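Local structure of MTH0777 (Methanothermobacter thermautotrophicus, 1KJN) at residues Y27-L32 with I59-M64; V20-A25 with L48-V53; D66-I71 with A92-T97; L10-C15 with V96-I101. The protein is of unknown function, belongs to the DUF1890 family and occurs as a two-subunit assembly of chains built on a Rossmann-like parallel sheet. All coordinates share one frame; numbering follows the deposited sequence.

Interaction 1: Y27-L32 with I59-M64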
loop_
_atom_site.group_PDB
_atom_site.type_symbol
_atom_site.label_atom_id
_atom_site.label_comp_id
_atom_site.label_asym_id
_atom_site.label_seq_id
_atom_site.Cartn_x
_atom_site.Cartn_y
_atom_site.Cartn_z
ATOM N N TYR A 27 4.811 6.598 -3.577
ATOM C CA TYR A 27 5.981 6.626 -4.454
ATOM C C TYR A 27 6.085 7.980 -5.174
ATOM O O TYR A 27 7.151 8.576 -5.236
ATOM C CB TYR A 27 5.908 5.503 -5.497
ATOM C CG TYR A 27 7.132 5.443 -6.392
ATOM C CD1 TYR A 27 7.135 6.050 -7.655
ATOM C CD2 TYR A 27 8.301 4.808 -5.966
ATOM C CE1 TYR A 27 8.290 6.028 -8.474
ATOM C CE2 TYR A 27 9.451 4.770 -6.774
ATOM C CZ TYR A 27 9.442 5.381 -8.020
ATOM O OH TYR A 27 10.556 5.309 -8.821
ATOM N N THR A 28 4.964 8.453 -5.706
ATOM C CA THR A 28 4.914 9.725 -6.418
ATOM C C THR A 28 5.199 10.881 -5.457
ATOM O O THR A 28 5.956 11.780 -5.799
ATOM C CB THR A 28 3.550 9.924 -7.079
ATOM O OG1 THR A 28 3.237 8.756 -7.844
ATOM C CG2 THR A 28 3.550 11.157 -8.020
ATOM N N SER A 29 4.649 10.820 -4.239
ATOM C CA SER A 29 4.874 11.882 -3.255
ATOM C C SER A 29 6.354 11.974 -2.873
ATOM O O SER A 29 6.897 13.063 -2.664
ATOM C CB SER A 29 4.023 11.675 -2.006
ATOM O OG SER A 29 4.341 12.644 -1.012
ATOM N N HIS A 30 6.996 10.821 -2.771
ATOM C CA HIS A 30 8.404 10.781 -2.460
ATOM C C HIS A 30 9.169 11.410 -3.616
ATOM O O HIS A 30 10.144 12.114 -3.389
ATOM C CB HIS A 30 8.880 9.353 -2.256
ATOM C CG HIS A 30 10.363 9.232 -2.112
ATOM N ND1 HIS A 30 11.159 8.647 -3.078
ATOM C CD2 HIS A 30 11.195 9.588 -1.102
ATOM C CE1 HIS A 30 12.412 8.644 -2.665
ATOM N NE2 HIS A 30 12.463 9.210 -1.467
ATOM N N LYS A 31 8.747 11.139 -4.850
ATOM C CA LYS A 31 9.424 11.720 -6.010
ATOM C C LYS A 31 9.337 13.242 -5.948
ATOM O O LYS A 31 10.320 13.936 -6.202
ATOM C CB LYS A 31 8.788 11.237 -7.309
ATOM C CG LYS A 31 8.980 9.763 -7.571
ATOM C CD LYS A 31 10.446 9.422 -7.856
ATOM C CE LYS A 31 10.813 9.685 -9.304
ATOM N NZ LYS A 31 12.195 9.193 -9.598
ATOM N N LEU A 32 8.162 13.749 -5.579
ATOM C CA LEU A 32 7.937 15.175 -5.498
ATOM C C LEU A 32 8.749 15.820 -4.386
ATOM O O LEU A 32 9.296 16.905 -4.577
ATOM C CB LEU A 32 6.432 15.474 -5.353
ATOM C CG LEU A 32 5.600 15.192 -6.612
ATOM C CD1 LEU A 32 4.110 15.361 -6.351
ATOM C CD2 LEU A 32 6.039 16.112 -7.733
ATOM N N ILE A 59 7.224 9.822 6.632
ATOM C CA ILE A 59 8.459 10.119 5.913
ATOM C C ILE A 59 8.276 10.517 4.450
ATOM O O ILE A 59 9.048 11.317 3.927
ATOM C CB ILE A 59 9.407 8.880 5.961
ATOM C CG1 ILE A 59 9.849 8.621 7.402
ATOM C CG2 ILE A 59 10.616 9.063 5.027
ATOM C CD1 ILE A 59 10.472 7.266 7.599
ATOM N N TYR A 60 7.257 9.968 3.795
ATOM C CA TYR A 60 7.021 10.231 2.371
ATOM C C TYR A 60 5.941 11.260 1.988
ATOM O O TYR A 60 5.731 11.543 0.805
ATOM C CB TYR A 60 6.783 8.902 1.669
ATOM C CG TYR A 60 7.923 7.915 1.856
ATOM C CD1 TYR A 60 9.195 8.186 1.352
ATOM C CD2 TYR A 60 7.715 6.683 2.477
ATOM C CE1 TYR A 60 10.231 7.245 1.449
ATOM C CE2 TYR A 60 8.757 5.736 2.584
ATOM C CZ TYR A 60 10.002 6.023 2.059
ATOM O OH TYR A 60 11.001 5.058 2.072
ATOM N N THR A 61 5.254 11.810 2.979
ATOM C CA THR A 61 4.232 12.834 2.742
ATOM C C THR A 61 4.371 13.853 3.862
ATOM O O THR A 61 4.928 13.550 4.915
ATOM C CB THR A 61 2.789 12.281 2.769
ATOM O OG1 THR A 61 2.490 11.809 4.087
ATOM C CG2 THR A 61 2.610 11.152 1.754
ATOM N N ASP A 62 3.832 15.046 3.662
ATOM C CA ASP A 62 3.963 16.081 4.676
ATOM C C ASP A 62 2.696 16.406 5.436
ATOM O O ASP A 62 2.722 16.697 6.639
ATOM C CB ASP A 62 4.532 17.338 4.025
ATOM C CG ASP A 62 5.856 17.068 3.345
ATOM O OD1 ASP A 62 6.822 16.756 4.065
ATOM O OD2 ASP A 62 5.920 17.106 2.097
ATOM N N GLU A 63 1.580 16.319 4.733
ATOM C CA GLU A 63 0.302 16.643 5.318
ATOM C C GLU A 63 -0.782 15.803 4.656
ATOM O O GLU A 63 -0.622 15.326 3.530
ATOM C CB GLU A 63 0.041 18.140 5.088
ATOM C CG GLU A 63 -1.192 18.690 5.777
ATOM C CD GLU A 63 -1.472 20.149 5.447
ATOM O OE1 GLU A 63 -2.276 20.765 6.180
ATOM O OE2 GLU A 63 -0.926 20.678 4.444
HETATM N N MSE A 64 -1.884 15.622 5.369
HETATM C CA MSE A 64 -3.022 14.872 4.864
HETATM C C MSE A 64 -4.312 15.509 5.346
HETATM O O MSE A 64 -4.425 15.840 6.517
HETATM C CB MSE A 64 -2.953 13.430 5.318
HETATM C CG MSE A 64 -2.047 12.598 4.449
HETATM SE SE MSE A 64 -2.208 10.811 4.991
HETATM C CE MSE A 64 -1.316 11.053 6.678
#

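Interaction 2: V20-A25 with L48-V53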
loop_
_atom_site.group_PDB
_atom_site.type_symbol
_atom_site.label_atom_id
_atom_site.label_comp_id
_atom_site.label_asym_id
_atom_site.label_seq_id
_atom_site.Cartn_x
_atom_site.Cartn_y
_atom_site.Cartn_z
ATOM N N VAL A 20 -2.508 -1.170 -6.251
ATOM C CA VAL A 20 -1.401 -0.319 -6.695
ATOM C C VAL A 20 -1.534 1.140 -6.285
ATOM O O VAL A 20 -0.517 1.842 -6.210
ATOM C CB VAL A 20 -1.185 -0.306 -8.241
ATOM C CG1 VAL A 20 -0.863 -1.699 -8.768
ATOM C CG2 VAL A 20 -2.387 0.336 -8.957
ATOM N N GLN A 21 -2.750 1.578 -5.937
ATOM C CA GLN A 21 -2.953 2.998 -5.632
ATOM C C GLN A 21 -2.187 3.611 -4.481
ATOM O O GLN A 21 -1.370 4.500 -4.698
ATOM C CB GLN A 21 -4.431 3.363 -5.526
ATOM C CG GLN A 21 -4.644 4.866 -5.621
ATOM C CD GLN A 21 -6.111 5.271 -5.556
ATOM O OE1 GLN A 21 -6.469 6.385 -5.937
ATOM N NE2 GLN A 21 -6.964 4.375 -5.060
ATOM N N ILE A 22 -2.445 3.164 -3.258
ATOM C CA ILE A 22 -1.742 3.725 -2.107
ATOM C C ILE A 22 -0.218 3.663 -2.301
ATOM O O ILE A 22 0.450 4.686 -2.207
ATOM C CB ILE A 22 -2.159 3.034 -0.784
ATOM C CG1 ILE A 22 -3.669 3.166 -0.623
ATOM C CG2 ILE A 22 -1.418 3.637 0.412
ATOM C CD1 ILE A 22 -4.187 4.568 -0.818
ATOM N N PRO A 23 0.327 2.486 -2.657
ATOM C CA PRO A 23 1.784 2.405 -2.849
ATOM C C PRO A 23 2.328 3.430 -3.854
ATOM O O PRO A 23 3.308 4.112 -3.574
ATOM C CB PRO A 23 1.983 0.978 -3.344
ATOM C CG PRO A 23 0.950 0.218 -2.532
ATOM C CD PRO A 23 -0.282 1.141 -2.710
ATOM N N LEU A 24 1.674 3.547 -5.003
ATOM C CA LEU A 24 2.094 4.501 -6.031
ATOM C C LEU A 24 1.897 5.962 -5.606
ATOM O O LEU A 24 2.637 6.847 -6.030
ATOM C CB LEU A 24 1.347 4.230 -7.327
ATOM C CG LEU A 24 1.849 3.022 -8.108
ATOM C CD1 LEU A 24 0.908 2.774 -9.272
ATOM C CD2 LEU A 24 3.307 3.241 -8.573
ATOM N N ALA A 25 0.888 6.216 -4.785
ATOM C CA ALA A 25 0.632 7.568 -4.292
ATOM C C ALA A 25 1.832 7.977 -3.433
ATOM O O ALA A 25 2.392 9.065 -3.590
ATOM C CB ALA A 25 -0.654 7.590 -3.455
ATOM N N LEU A 48 -6.890 7.615 3.225
ATOM C CA LEU A 48 -5.955 8.297 4.124
ATOM C C LEU A 48 -5.403 7.354 5.168
ATOM O O LEU A 48 -4.218 7.442 5.532
ATOM C CB LEU A 48 -6.625 9.517 4.795
ATOM C CG LEU A 48 -6.291 10.895 4.164
ATOM C CD1 LEU A 48 -6.204 10.814 2.674
ATOM C CD2 LEU A 48 -7.271 11.982 4.591
ATOM N N ARG A 49 -6.252 6.448 5.663
ATOM C CA ARG A 49 -5.803 5.486 6.675
ATOM C C ARG A 49 -4.800 4.509 6.097
ATOM O O ARG A 49 -3.922 4.039 6.808
ATOM C CB ARG A 49 -6.960 4.703 7.315
ATOM C CG ARG A 49 -7.979 5.552 8.051
ATOM C CD ARG A 49 -8.828 4.719 9.004
ATOM N NE ARG A 49 -8.027 4.359 10.165
ATOM C CZ ARG A 49 -8.038 5.008 11.330
ATOM N NH1 ARG A 49 -8.835 6.053 11.515
ATOM N NH2 ARG A 49 -7.170 4.674 12.282
ATOM N N LEU A 50 -4.948 4.171 4.819
ATOM C CA LEU A 50 -4.014 3.232 4.196
ATOM C C LEU A 50 -2.635 3.860 4.068
ATOM O O LEU A 50 -1.613 3.208 4.342
ATOM C CB LEU A 50 -4.528 2.761 2.835
ATOM C CG LEU A 50 -5.666 1.736 2.924
ATOM C CD1 LEU A 50 -6.270 1.478 1.553
ATOM C CD2 LEU A 50 -5.146 0.450 3.537
ATOM N N VAL A 51 -2.622 5.139 3.699
ATOM C CA VAL A 51 -1.388 5.895 3.544
ATOM C C VAL A 51 -0.686 5.981 4.897
ATOM O O VAL A 51 0.500 5.730 4.976
ATOM C CB VAL A 51 -1.678 7.333 3.016
ATOM C CG1 VAL A 51 -0.397 8.197 3.070
ATOM C CG2 VAL A 51 -2.254 7.287 1.588
ATOM N N GLN A 52 -1.435 6.295 5.958
ATOM C CA GLN A 52 -0.862 6.412 7.298
ATOM C C GLN A 52 -0.269 5.111 7.821
ATOM O O GLN A 52 0.751 5.135 8.506
ATOM C CB GLN A 52 -1.901 6.921 8.296
ATOM C CG GLN A 52 -2.254 8.383 8.137
ATOM C CD GLN A 52 -3.647 8.723 8.678
ATOM O OE1 GLN A 52 -4.203 9.781 8.372
ATOM N NE2 GLN A 52 -4.220 7.813 9.470
ATOM N N VAL A 53 -0.911 3.979 7.544
ATOM C CA VAL A 53 -0.345 2.725 8.018
ATOM C C VAL A 53 0.828 2.277 7.132
ATOM O O VAL A 53 1.749 1.631 7.628
ATOM C CB VAL A 53 -1.414 1.598 8.201
ATOM C CG1 VAL A 53 -2.554 2.078 9.112
ATOM C CG2 VAL A 53 -1.933 1.128 6.879
#

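Interaction 3: D66-I71 with A92-T97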
loop_
_atom_site.group_PDB
_atom_site.type_symbol
_atom_site.label_atom_id
_atom_site.label_comp_id
_atom_site.label_asym_id
_atom_site.label_seq_id
_atom_site.Cartn_x
_atom_site.Cartn_y
_atom_site.Cartn_z
ATOM N N ASP A 66 -8.850 15.454 4.624
ATOM C CA ASP A 66 -10.027 14.817 4.024
ATOM C C ASP A 66 -10.486 15.593 2.770
ATOM O O ASP A 66 -10.322 16.814 2.686
ATOM C CB ASP A 66 -11.133 14.715 5.090
ATOM C CG ASP A 66 -12.523 14.787 4.512
ATOM O OD1 ASP A 66 -13.088 15.899 4.519
ATOM O OD2 ASP A 66 -13.052 13.747 4.048
ATOM N N LEU A 67 -11.035 14.885 1.787
ATOM C CA LEU A 67 -11.475 15.522 0.535
ATOM C C LEU A 67 -12.342 16.759 0.694
ATOM O O LEU A 67 -12.025 17.814 0.153
ATOM C CB LEU A 67 -12.213 14.525 -0.355
ATOM C CG LEU A 67 -11.394 13.462 -1.072
ATOM C CD1 LEU A 67 -12.312 12.357 -1.569
ATOM C CD2 LEU A 67 -10.628 14.085 -2.211
ATOM N N GLU A 68 -13.427 16.631 1.454
ATOM C CA GLU A 68 -14.345 17.749 1.652
ATOM C C GLU A 68 -13.716 18.898 2.419
ATOM O O GLU A 68 -13.923 20.067 2.078
ATOM C CB GLU A 68 -15.645 17.267 2.294
ATOM C CG GLU A 68 -16.425 16.347 1.351
ATOM C CD GLU A 68 -16.810 17.043 0.037
ATOM O OE1 GLU A 68 -17.462 18.107 0.096
ATOM O OE2 GLU A 68 -16.471 16.533 -1.062
ATOM N N SER A 69 -12.899 18.577 3.417
ATOM C CA SER A 69 -12.235 19.623 4.182
ATOM C C SER A 69 -11.290 20.400 3.268
ATOM O O SER A 69 -11.261 21.627 3.302
ATOM C CB SER A 69 -11.468 19.033 5.357
ATOM O OG SER A 69 -12.365 18.391 6.244
ATOM N N CYS A 70 -10.551 19.685 2.420
ATOM C CA CYS A 70 -9.620 20.340 1.510
ATOM C C CYS A 70 -10.393 21.233 0.538
ATOM O O CYS A 70 -9.984 22.356 0.272
ATOM C CB CYS A 70 -8.809 19.306 0.727
ATOM S SG CYS A 70 -7.530 20.021 -0.299
ATOM N N ILE A 71 -11.480 20.703 -0.017
ATOM C CA ILE A 71 -12.320 21.434 -0.958
ATOM C C ILE A 71 -12.857 22.700 -0.313
ATOM O O ILE A 71 -13.071 23.707 -0.978
ATOM C CB ILE A 71 -13.525 20.564 -1.428
ATOM C CG1 ILE A 71 -13.085 19.590 -2.520
ATOM C CG2 ILE A 71 -14.672 21.449 -1.958
ATOM C CD1 ILE A 71 -14.195 18.677 -2.976
ATOM N N ALA A 92 -12.309 11.104 -11.237
ATOM C CA ALA A 92 -12.070 12.095 -12.296
ATOM C C ALA A 92 -12.804 13.409 -11.998
ATOM O O ALA A 92 -12.231 14.488 -12.150
ATOM C CB ALA A 92 -12.445 11.559 -13.673
ATOM N N ALA A 93 -14.029 13.322 -11.482
ATOM C CA ALA A 93 -14.780 14.546 -11.162
ATOM C C ALA A 93 -14.067 15.339 -10.076
ATOM O O ALA A 93 -13.986 16.557 -10.154
ATOM C CB ALA A 93 -16.229 14.218 -10.745
ATOM N N TYR A 94 -13.542 14.657 -9.059
ATOM C CA TYR A 94 -12.832 15.361 -7.993
ATOM C C TYR A 94 -11.619 16.093 -8.561
ATOM O O TYR A 94 -11.375 17.248 -8.220
ATOM C CB TYR A 94 -12.393 14.400 -6.887
ATOM C CG TYR A 94 -13.359 14.345 -5.720
ATOM C CD1 TYR A 94 -14.063 13.179 -5.421
ATOM C CD2 TYR A 94 -13.585 15.467 -4.925
ATOM C CE1 TYR A 94 -14.973 13.135 -4.359
ATOM C CE2 TYR A 94 -14.486 15.432 -3.862
ATOM C CZ TYR A 94 -15.177 14.264 -3.588
ATOM O OH TYR A 94 -16.073 14.241 -2.542
ATOM N N LEU A 95 -10.857 15.418 -9.424
ATOM C CA LEU A 95 -9.676 16.031 -10.018
ATOM C C LEU A 95 -10.078 17.282 -10.800
ATOM O O LEU A 95 -9.373 18.286 -10.757
ATOM C CB LEU A 95 -8.934 15.046 -10.937
ATOM C CG LEU A 95 -7.696 15.635 -11.633
ATOM C CD1 LEU A 95 -6.734 16.184 -10.571
ATOM C CD2 LEU A 95 -7.003 14.619 -12.538
ATOM N N VAL A 96 -11.205 17.215 -11.505
ATOM C CA VAL A 96 -11.693 18.351 -12.295
ATOM C C VAL A 96 -11.961 19.529 -11.362
ATOM O O VAL A 96 -11.483 20.642 -11.594
ATOM C CB VAL A 96 -13.001 17.988 -13.072
ATOM C CG1 VAL A 96 -13.619 19.251 -13.739
ATOM C CG2 VAL A 96 -12.701 16.947 -14.136
ATOM N N THR A 97 -12.641 19.243 -10.255
ATOM C CA THR A 97 -12.978 20.279 -9.287
ATOM C C THR A 97 -11.710 20.904 -8.719
ATOM O O THR A 97 -11.571 22.122 -8.707
ATOM C CB THR A 97 -13.843 19.734 -8.135
ATOM O OG1 THR A 97 -15.060 19.177 -8.655
ATOM C CG2 THR A 97 -14.182 20.853 -7.157
#

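Interaction 4: L10-C15 with V96-I101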
loop_
_atom_site.group_PDB
_atom_site.type_symbol
_atom_site.label_atom_id
_atom_site.label_comp_id
_atom_site.label_asym_id
_atom_site.label_seq_id
_atom_site.Cartn_x
_atom_site.Cartn_y
_atom_site.Cartn_z
ATOM N N LEU A 10 -0.335 19.161 -4.286
ATOM C CA LEU A 10 -1.506 18.497 -3.721
ATOM C C LEU A 10 -1.735 17.230 -4.526
ATOM O O LEU A 10 -1.731 17.254 -5.764
ATOM C CB LEU A 10 -2.755 19.385 -3.781
ATOM C CG LEU A 10 -4.057 18.775 -3.246
ATOM C CD1 LEU A 10 -3.914 18.516 -1.755
ATOM C CD2 LEU A 10 -5.238 19.719 -3.525
HETATM N N MSE A 11 -1.919 16.129 -3.805
HETATM C CA MSE A 11 -2.138 14.821 -4.400
HETATM C C MSE A 11 -3.526 14.323 -4.022
HETATM O O MSE A 11 -3.834 14.152 -2.834
HETATM C CB MSE A 11 -1.059 13.842 -3.915
HETATM C CG MSE A 11 -1.175 12.455 -4.541
HETATM SE SE MSE A 11 0.374 11.314 -4.173
HETATM C CE MSE A 11 1.684 12.317 -5.170
ATOM N N VAL A 12 -4.336 14.035 -5.035
ATOM C CA VAL A 12 -5.722 13.588 -4.829
ATOM C C VAL A 12 -5.856 12.104 -5.120
ATOM O O VAL A 12 -5.421 11.644 -6.180
ATOM C CB VAL A 12 -6.687 14.358 -5.761
ATOM C CG1 VAL A 12 -8.132 13.920 -5.538
ATOM C CG2 VAL A 12 -6.531 15.857 -5.535
ATOM N N LEU A 13 -6.469 11.369 -4.190
ATOM C CA LEU A 13 -6.648 9.928 -4.360
ATOM C C LEU A 13 -8.110 9.511 -4.489
ATOM O O LEU A 13 -9.007 10.138 -3.916
ATOM C CB LEU A 13 -6.005 9.153 -3.198
ATOM C CG LEU A 13 -4.576 9.537 -2.806
ATOM C CD1 LEU A 13 -4.120 8.661 -1.639
ATOM C CD2 LEU A 13 -3.631 9.383 -3.983
ATOM N N GLY A 14 -8.325 8.425 -5.227
ATOM C CA GLY A 14 -9.660 7.899 -5.431
ATOM C C GLY A 14 -9.961 6.782 -4.447
ATOM O O GLY A 14 -9.125 6.465 -3.590
ATOM N N CYS A 15 -11.149 6.189 -4.546
ATOM C CA CYS A 15 -11.507 5.109 -3.635
ATOM C C CYS A 15 -10.447 4.011 -3.802
ATOM O O CYS A 15 -10.009 3.708 -4.915
ATOM C CB CYS A 15 -12.913 4.567 -3.922
ATOM S SG CYS A 15 -13.003 3.270 -5.185
ATOM N N VAL A 96 -11.205 17.215 -11.505
ATOM C CA VAL A 96 -11.693 18.351 -12.295
ATOM C C VAL A 96 -11.961 19.529 -11.362
ATOM O O VAL A 96 -11.483 20.642 -11.594
ATOM C CB VAL A 96 -13.001 17.988 -13.072
ATOM C CG1 VAL A 96 -13.619 19.251 -13.739
ATOM C CG2 VAL A 96 -12.701 16.947 -14.136
ATOM N N THR A 97 -12.641 19.243 -10.255
ATOM C CA THR A 97 -12.978 20.279 -9.287
ATOM C C THR A 97 -11.710 20.904 -8.719
ATOM O O THR A 97 -11.571 22.122 -8.707
ATOM C CB THR A 97 -13.843 19.734 -8.135
ATOM O OG1 THR A 97 -15.060 19.177 -8.655
ATOM C CG2 THR A 97 -14.182 20.853 -7.157
ATOM N N PHE A 98 -10.778 20.073 -8.267
ATOM C CA PHE A 98 -9.547 20.597 -7.697
ATOM C C PHE A 98 -8.738 21.402 -8.704
ATOM O O PHE A 98 -8.097 22.383 -8.352
ATOM C CB PHE A 98 -8.685 19.463 -7.124
ATOM C CG PHE A 98 -9.156 18.956 -5.782
ATOM C CD1 PHE A 98 -9.047 19.750 -4.644
ATOM C CD2 PHE A 98 -9.674 17.668 -5.652
ATOM C CE1 PHE A 98 -9.440 19.260 -3.396
ATOM C CE2 PHE A 98 -10.072 17.172 -4.406
ATOM C CZ PHE A 98 -9.953 17.965 -3.279
ATOM N N ALA A 99 -8.774 20.982 -9.960
ATOM C CA ALA A 99 -8.023 21.673 -10.998
ATOM C C ALA A 99 -8.612 23.036 -11.325
ATOM O O ALA A 99 -7.874 23.969 -11.586
ATOM C CB ALA A 99 -7.929 20.810 -12.253
ATOM N N GLY A 100 -9.939 23.146 -11.273
ATOM C CA GLY A 100 -10.606 24.405 -11.578
ATOM C C GLY A 100 -10.277 25.465 -10.548
ATOM O O GLY A 100 -10.144 26.644 -10.871
ATOM N N ILE A 101 -10.097 25.021 -9.311
ATOM C CA ILE A 101 -9.754 25.895 -8.207
ATOM C C ILE A 101 -8.275 26.302 -8.220
ATOM O O ILE A 101 -7.941 27.476 -8.033
ATOM C CB ILE A 101 -10.044 25.200 -6.871
ATOM C CG1 ILE A 101 -11.554 24.993 -6.699
ATOM C CG2 ILE A 101 -9.402 25.985 -5.707
ATOM C CD1 ILE A 101 -11.927 24.140 -5.483
#

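Interaction 1: Y27-L32 with I59-M64
Ser29 donates a short hydrogen bond from OG to the carbonyl oxygen Tyr60 O, 2.5 Å away, and so fastens helix 21-34 to the turn that leads into strand 63-66. The hydroxyl lies in the plane of that carbonyl, at a C=O...OG angle of 151°. With OG opposite the backbone nitrogen (chi1 175°), the hydroxyl is carried out toward Tyr60 O. Serine suits the place, being small enough to let the turn come close and polar enough to satisfy a carbonyl that sits in a buried contact. The methyl Thr61 CG2 lies beside the hydroxyl, 3.6 Å from Ser29 OG.

One residue further on, the two segments meet through rings. Tyr60 brings its edge toward the imidazole of His30 in an offset edge-to-face pair, with centroids 5.2 Å apart and planes at 89°. The closest atoms are Tyr60 CD1 and His30 CD2, at 3.5 Å. One face of the tyrosine ring is covered by its own neighbour, Ile59 CG2, 4.0 Å above the plane. The hydroxyl at the far end of this ring is bound by Asp55 and by the backbone N of Glu57, both of the second subunit, so the tyrosine joins an internal contact to the dimer interface.

Beneath this contact, helix 21-34 rests on strand 8-12, where Thr28, Ser29 and Leu32 touch Met11. Thr28 and Leu32 also meet helix 143-153, while strand 63-66 continues the sheet beside strand 38-43.

Interaction 2: V20-A25 with L48-V53
Within 20-25, Ile22 carries the contact with 48-53, meeting both Leu50 and Val51. Its CG1 lies 3.6 Å from Leu50 CB, with the two side chains crossing at about a right angle, and it also touches the branch end Leu50 CD1 at 3.8 Å. The other branch goes to the backbone: Ile22 CG2 comes within 3.8 Å of Val51 N and 3.9 Å of the methyl Val51 CG2. The fork at CB underlies this arrangement. With chi1 at -57°, CG2 stands opposite the backbone nitrogen and CG1 opposite the carbonyl carbon; CG1 is turned mainly to Leu50, while CG2 lies over the Leu50-Val51 backbone and against Val51 CG2. A beta-branched, wholly apolar residue fits such a seat, because its carbons can lie against a helix backbone whose N-H groups are already engaged within the helix. An alanine here lacks both branches, which would probably leave Leu50 and Val51 facing a gap and weaken the grip between the helices.

Further out, Gln21 ties this end of the helix to the loop after strand 8-12, bonding Gly14 N through OE1 and Cys15 O through NE2. Val51 leans on Met64 of strand 63-66, and Leu50 packs on Pro16 as well as on His140 of the second subunit. Pro23 touches Val53 of the second subunit, and Val53 in turn touches the partner's Pro23.

Two successive helices packed side by side, each following a parallel strand, are characteristic of the beta-alpha-beta units of Rossmann-like folds; in this protein the pair also faces the other subunit.

Interaction 3: D66-I71 with A92-T97
Tyr94 makes a side-by-side helix contact at the protein surface, reaching from helix 89-102 to Leu67, Glu68 and Ile71 on helix 67-73. The short axes run nearly parallel, at 19°, but stay 12.1 Å apart, a separation that suits a long aromatic side chain. Leu67 CD1 lies over one face of the ring in a CH-pi contact, 4.1 Å from the centroid and displaced toward the rim. Ile71 instead meets the edge: its CD1 lies near the ring plane, 3.4 Å from Tyr94 CE2, a tight apolar touch. The phenol oxygen completes the grip, Tyr94 OH donating to Glu68 OE2 at 2.8 Å. The donor approaches on the anti side of the carboxylate, 19° out of its plane. Glu68 gets there by bending at its second torsion (chi2 -60°), which brings its acid group round to the ring edge on the exposed outer side of the contact, where a charged group can stay in touch with solvent.

The start of helix 67-73 is itself secured. Asp66, at the N-cap, accepts through OD1 from Ser69 N at 2.9 Å and from Ser69 OG at 3.1 Å.

Deeper in, Leu67 and Cys70 lie on Thr42 of strand 38-43, and both touch Phe98, one turn beyond Tyr94. Leu95, on the inward side of helix 89-102, packs against strands 81-86 and 105-111, so both helices sit on one face of the sheet.

Interaction 4: L10-C15 with V96-I101
Phe98 carries this contact from helix 89-102, its ring set against Leu10 and Val12 of strand 8-12. The CD2 side of the ring meets the valine, with Val12 CG2 3.6 Å from Phe98 CD2 and Val12 CG1 4.0 Å from Phe98 CE2. On the other side Phe98 CD1 is touched by Leu10 CD2, at 4.0 Å. Leu10 and Val12, two residues apart on a strand, both direct their side chains toward the helix, and the flat ring is broad enough to span the pair. The ring is aimed by a first torsion of -78°, which sets CG opposite the carbonyl carbon. A serine in place of Phe98 removes the ring and would probably leave a gap over Leu10 and Val12, with the helix held less firmly to the sheet. Next comes Ala99, small enough to lie on Leu82 of strand 81-86, and then Gly100, whose N bonds to Val96 O at 3.0 Å and continues the helix.

Strand 8-12 lies inside the sheet, hydrogen-bonded to strands 38-43 and 81-86. Helix 89-102 covers one face through Phe98, which also touches Ile71 of helix 67-73 alongside; on the other face Met11 packs against helix 21-34.

Overall arrangement
The four contacts pack helices on the two faces of one parallel sheet, strand order 3-2-1-4-5-6. Interactions 1 and 2 share helix 21-34, lie about 10 Å apart between centres and both touch the second subunit. Interactions 3 and 4 share helix 89-102, with centres about 5 Å apart. Between the pairs the centres are about 16 to 18 Å apart, and strand 8-12 mediates, Met11 facing helix 21-34 while Leu10 and Val12 face Phe98. Along the chain interactions 1 and 2 interlock, interaction 3 follows, and interaction 4 closes the loop around interactions 1 and 2. The face with helices 21-34 and 45-54 thus also meets the second subunit, while interactions 3 and 4 are made within the chain alone.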